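Local coordinates for p800 reaction center core protein (Heliobacterium modesticaldum, PDB 5V8K) that forms the homodimeric core of a photosynthetic reaction center, holding bacteriochlorophylls and taking part in binding a [4Fe-4S] cluster for light-driven electron transfer, at residues 341-346 with 469-474. Numbering follows the deposited sequence.
Sequences IADIHA and AVAAPY
D343 and A471 mark the nearest backbone approach, their CA atoms 5.0 Å apart, where the last turn of helix 311-344 meets the loop running up to helix 475-488. H345 is the first residue to leave helical geometry, and Y474 occupies the N-cap position of the following helix; the Y474 N to A471 O bond, 2.9 Å, closes the short 3-10 segment 472-473 just before it. One direct hydrogen bond joins the segments: A471 N donates to D343 OD1 at 2.8 Å, nearly straight at 162°, but it reaches the oxygen from above, 56° out of the carboxylate plane. D343 CG lies anti to its own carbonyl carbon, beside the backbone N, which carries CG toward the loop. The other oxygen, OD2, is hydrogen-bonded to the hydroxyls of S466 and Y358. D343 OD1 also sits at the edge of the Y474 ring, 3.3 Å from CD2, with carboxylate and ring planes 69° apart. Farther round that ring, Y474 OH lies 3.6 Å from A342 CB, and one water donates to both Y474 OH and A342 O; M356 O is a further hydrogen-bond partner of the hydroxyl. A346 CB presses on A471 CB at 3.5 Å, tighter than usual for two carbons, and touches P473 CG at 4.0 Å. The contact therefore pairs a small apolar patch with a carboxylate gripped at both oxygens. These bonds would favour an ionised D343 and restrict its rotation, tying the C-terminal end of helix 311-344 to the loop.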
ATOM      1  N   ILE A 341      16.638 -12.108  -8.777  1.00 34.66           N
ATOM      2  CA  ILE A 341      17.931 -11.439  -8.652  1.00 38.88           C
ATOM      3  C   ILE A 341      18.816 -11.792  -9.837  1.00 38.62           C
ATOM      4  O   ILE A 341      19.514 -10.937 -10.375  1.00 38.90           O
ATOM      5  CB  ILE A 341      18.590 -11.804  -7.308  1.00 39.91           C
ATOM      6  CG1 ILE A 341      17.857 -11.076  -6.187  1.00 38.29           C
ATOM      7  CG2 ILE A 341      20.073 -11.440  -7.257  1.00 42.14           C
ATOM      8  CD1 ILE A 341      18.312 -11.567  -4.824  1.00 36.23           C
ATOM      9  N   ALA A 342      18.790 -13.062 -10.252  1.00 37.13           N
ATOM     10  CA  ALA A 342      19.513 -13.529 -11.429  1.00 39.75           C
ATOM     11  C   ALA A 342      19.027 -12.844 -12.723  1.00 40.31           C
ATOM     12  O   ALA A 342      19.841 -12.364 -13.514  1.00 42.73           O
ATOM     13  CB  ALA A 342      19.373 -15.061 -11.524  1.00 37.99           C
ATOM     14  N   ASP A 343      17.705 -12.811 -12.963  1.00 38.14           N
ATOM     15  CA  ASP A 343      17.147 -12.132 -14.136  1.00 38.19           C
ATOM     16  C   ASP A 343      17.476 -10.638 -14.132  1.00 40.14           C
ATOM     17  O   ASP A 343      17.750 -10.054 -15.179  1.00 39.22           O
ATOM     18  CB  ASP A 343      15.625 -12.338 -14.189  1.00 38.07           C
ATOM     19  CG  ASP A 343      15.212 -13.672 -14.775  1.00 44.22           C
ATOM     20  OD1 ASP A 343      15.902 -14.156 -15.704  1.00 45.13           O
ATOM     21  OD2 ASP A 343      14.198 -14.254 -14.285  1.00 41.94           O
ATOM     22  N   ILE A 344      17.392  -9.990 -12.974  1.00 35.01           N
ATOM     23  CA  ILE A 344      17.616  -8.555 -12.887  1.00 37.53           C
ATOM     24  C   ILE A 344      19.036  -8.214 -13.315  1.00 40.09           C
ATOM     25  O   ILE A 344      19.249  -7.286 -14.102  1.00 38.96           O
ATOM     26  CB  ILE A 344      17.327  -8.049 -11.468  1.00 36.82           C
ATOM     27  CG1 ILE A 344      15.801  -7.942 -11.211  1.00 35.87           C
ATOM     28  CG2 ILE A 344      17.960  -6.664 -11.212  1.00 36.88           C
ATOM     29  CD1 ILE A 344      15.467  -7.692  -9.719  1.00 33.24           C
ATOM     30  N   HIS A 345      20.030  -8.975 -12.807  1.00 36.55           N
ATOM     31  CA  HIS A 345      21.435  -8.621 -12.906  1.00 38.03           C
ATOM     32  C   HIS A 345      22.147  -9.360 -14.027  1.00 38.75           C
ATOM     33  O   HIS A 345      23.381  -9.350 -14.071  1.00 43.45           O
ATOM     34  CB  HIS A 345      22.150  -8.873 -11.562  1.00 37.74           C
ATOM     35  CG  HIS A 345      21.687  -7.975 -10.462  1.00 39.18           C
ATOM     36  ND1 HIS A 345      20.658  -8.313  -9.614  1.00 39.25           N
ATOM     37  CD2 HIS A 345      22.092  -6.743 -10.083  1.00 37.78           C
ATOM     38  CE1 HIS A 345      20.446  -7.328  -8.755  1.00 37.31           C
ATOM     39  NE2 HIS A 345      21.293  -6.356  -9.028  1.00 37.95           N
ATOM     40  N   ALA A 346      21.411  -9.980 -14.943  1.00 42.26           N
ATOM     41  CA  ALA A 346      22.021 -10.907 -15.897  1.00 44.49           C
ATOM     42  C   ALA A 346      23.061 -10.234 -16.785  1.00 48.05           C
ATOM     43  O   ALA A 346      24.014 -10.891 -17.228  1.00 49.96           O
ATOM     44  CB  ALA A 346      20.924 -11.547 -16.747  1.00 41.24           C
ATOM     45  N   ALA A 469      10.753 -10.474 -15.986  1.00 37.31           N
ATOM     46  CA  ALA A 469      10.915 -11.208 -17.234  1.00 40.01           C
ATOM     47  C   ALA A 469      12.230 -11.965 -17.268  1.00 43.41           C
ATOM     48  O   ALA A 469      13.254 -11.491 -16.774  1.00 37.57           O
ATOM     49  CB  ALA A 469      10.854 -10.274 -18.457  1.00 35.95           C
ATOM     50  N   VAL A 470      12.171 -13.163 -17.860  1.00 42.44           N
ATOM     51  CA  VAL A 470      13.332 -14.015 -18.050  1.00 41.22           C
ATOM     52  C   VAL A 470      14.382 -13.292 -18.876  1.00 44.42           C
ATOM     53  O   VAL A 470      14.096 -12.790 -19.970  1.00 46.93           O
ATOM     54  CB  VAL A 470      12.910 -15.312 -18.751  1.00 44.99           C
ATOM     55  CG1 VAL A 470      14.104 -16.180 -19.008  1.00 44.40           C
ATOM     56  CG2 VAL A 470      11.885 -16.077 -17.938  1.00 40.95           C
ATOM     57  N   ALA A 471      15.627 -13.303 -18.397  1.00 43.67           N
ATOM     58  CA  ALA A 471      16.714 -12.649 -19.115  1.00 45.51           C
ATOM     59  C   ALA A 471      17.311 -13.578 -20.170  1.00 45.20           C
ATOM     60  O   ALA A 471      17.131 -14.792 -20.146  1.00 44.13           O
ATOM     61  CB  ALA A 471      17.787 -12.186 -18.133  1.00 43.58           C
ATOM     62  N   ALA A 472      18.045 -12.980 -21.103  1.00 47.06           N
ATOM     63  CA  ALA A 472      18.545 -13.731 -22.251  1.00 49.91           C
ATOM     64  C   ALA A 472      19.375 -14.950 -21.889  1.00 50.13           C
ATOM     65  O   ALA A 472      19.188 -15.995 -22.533  1.00 51.70           O
ATOM     66  CB  ALA A 472      19.363 -12.810 -23.156  1.00 51.16           C
ATOM     67  N   PRO A 473      20.291 -14.904 -20.908  1.00 50.06           N
ATOM     68  CA  PRO A 473      21.057 -16.110 -20.561  1.00 45.94           C
ATOM     69  C   PRO A 473      20.200 -17.300 -20.148  1.00 48.82           C
ATOM     70  O   PRO A 473      20.686 -18.431 -20.153  1.00 45.44           O
ATOM     71  CB  PRO A 473      21.936 -15.643 -19.389  1.00 48.05           C
ATOM     72  CG  PRO A 473      22.013 -14.159 -19.507  1.00 50.57           C
ATOM     73  CD  PRO A 473      20.748 -13.708 -20.165  1.00 50.49           C
ATOM     74  N   TYR A 474      18.934 -17.076 -19.760  1.00 45.72           N
ATOM     75  CA  TYR A 474      18.069 -18.165 -19.309  1.00 46.52           C
ATOM     76  C   TYR A 474      16.964 -18.499 -20.316  1.00 46.06           C
ATOM     77  O   TYR A 474      16.006 -19.203 -19.977  1.00 46.50           O
ATOM     78  CB  TYR A 474      17.483 -17.816 -17.933  1.00 45.21           C
ATOM     79  CG  TYR A 474      18.532 -17.295 -16.980  1.00 45.31           C
ATOM     80  CD1 TYR A 474      19.608 -18.095 -16.590  1.00 43.46           C
ATOM     81  CD2 TYR A 474      18.479 -16.003 -16.492  1.00 42.22           C
ATOM     82  CE1 TYR A 474      20.576 -17.627 -15.726  1.00 44.84           C
ATOM     83  CE2 TYR A 474      19.443 -15.526 -15.610  1.00 42.94           C
ATOM     84  CZ  TYR A 474      20.488 -16.349 -15.232  1.00 44.56           C
ATOM     85  OH  TYR A 474      21.451 -15.876 -14.381  1.00 45.71           O
TER
HETATM   86  O   HOH W   1      22.604 -13.489 -13.573  1.00 77.44           O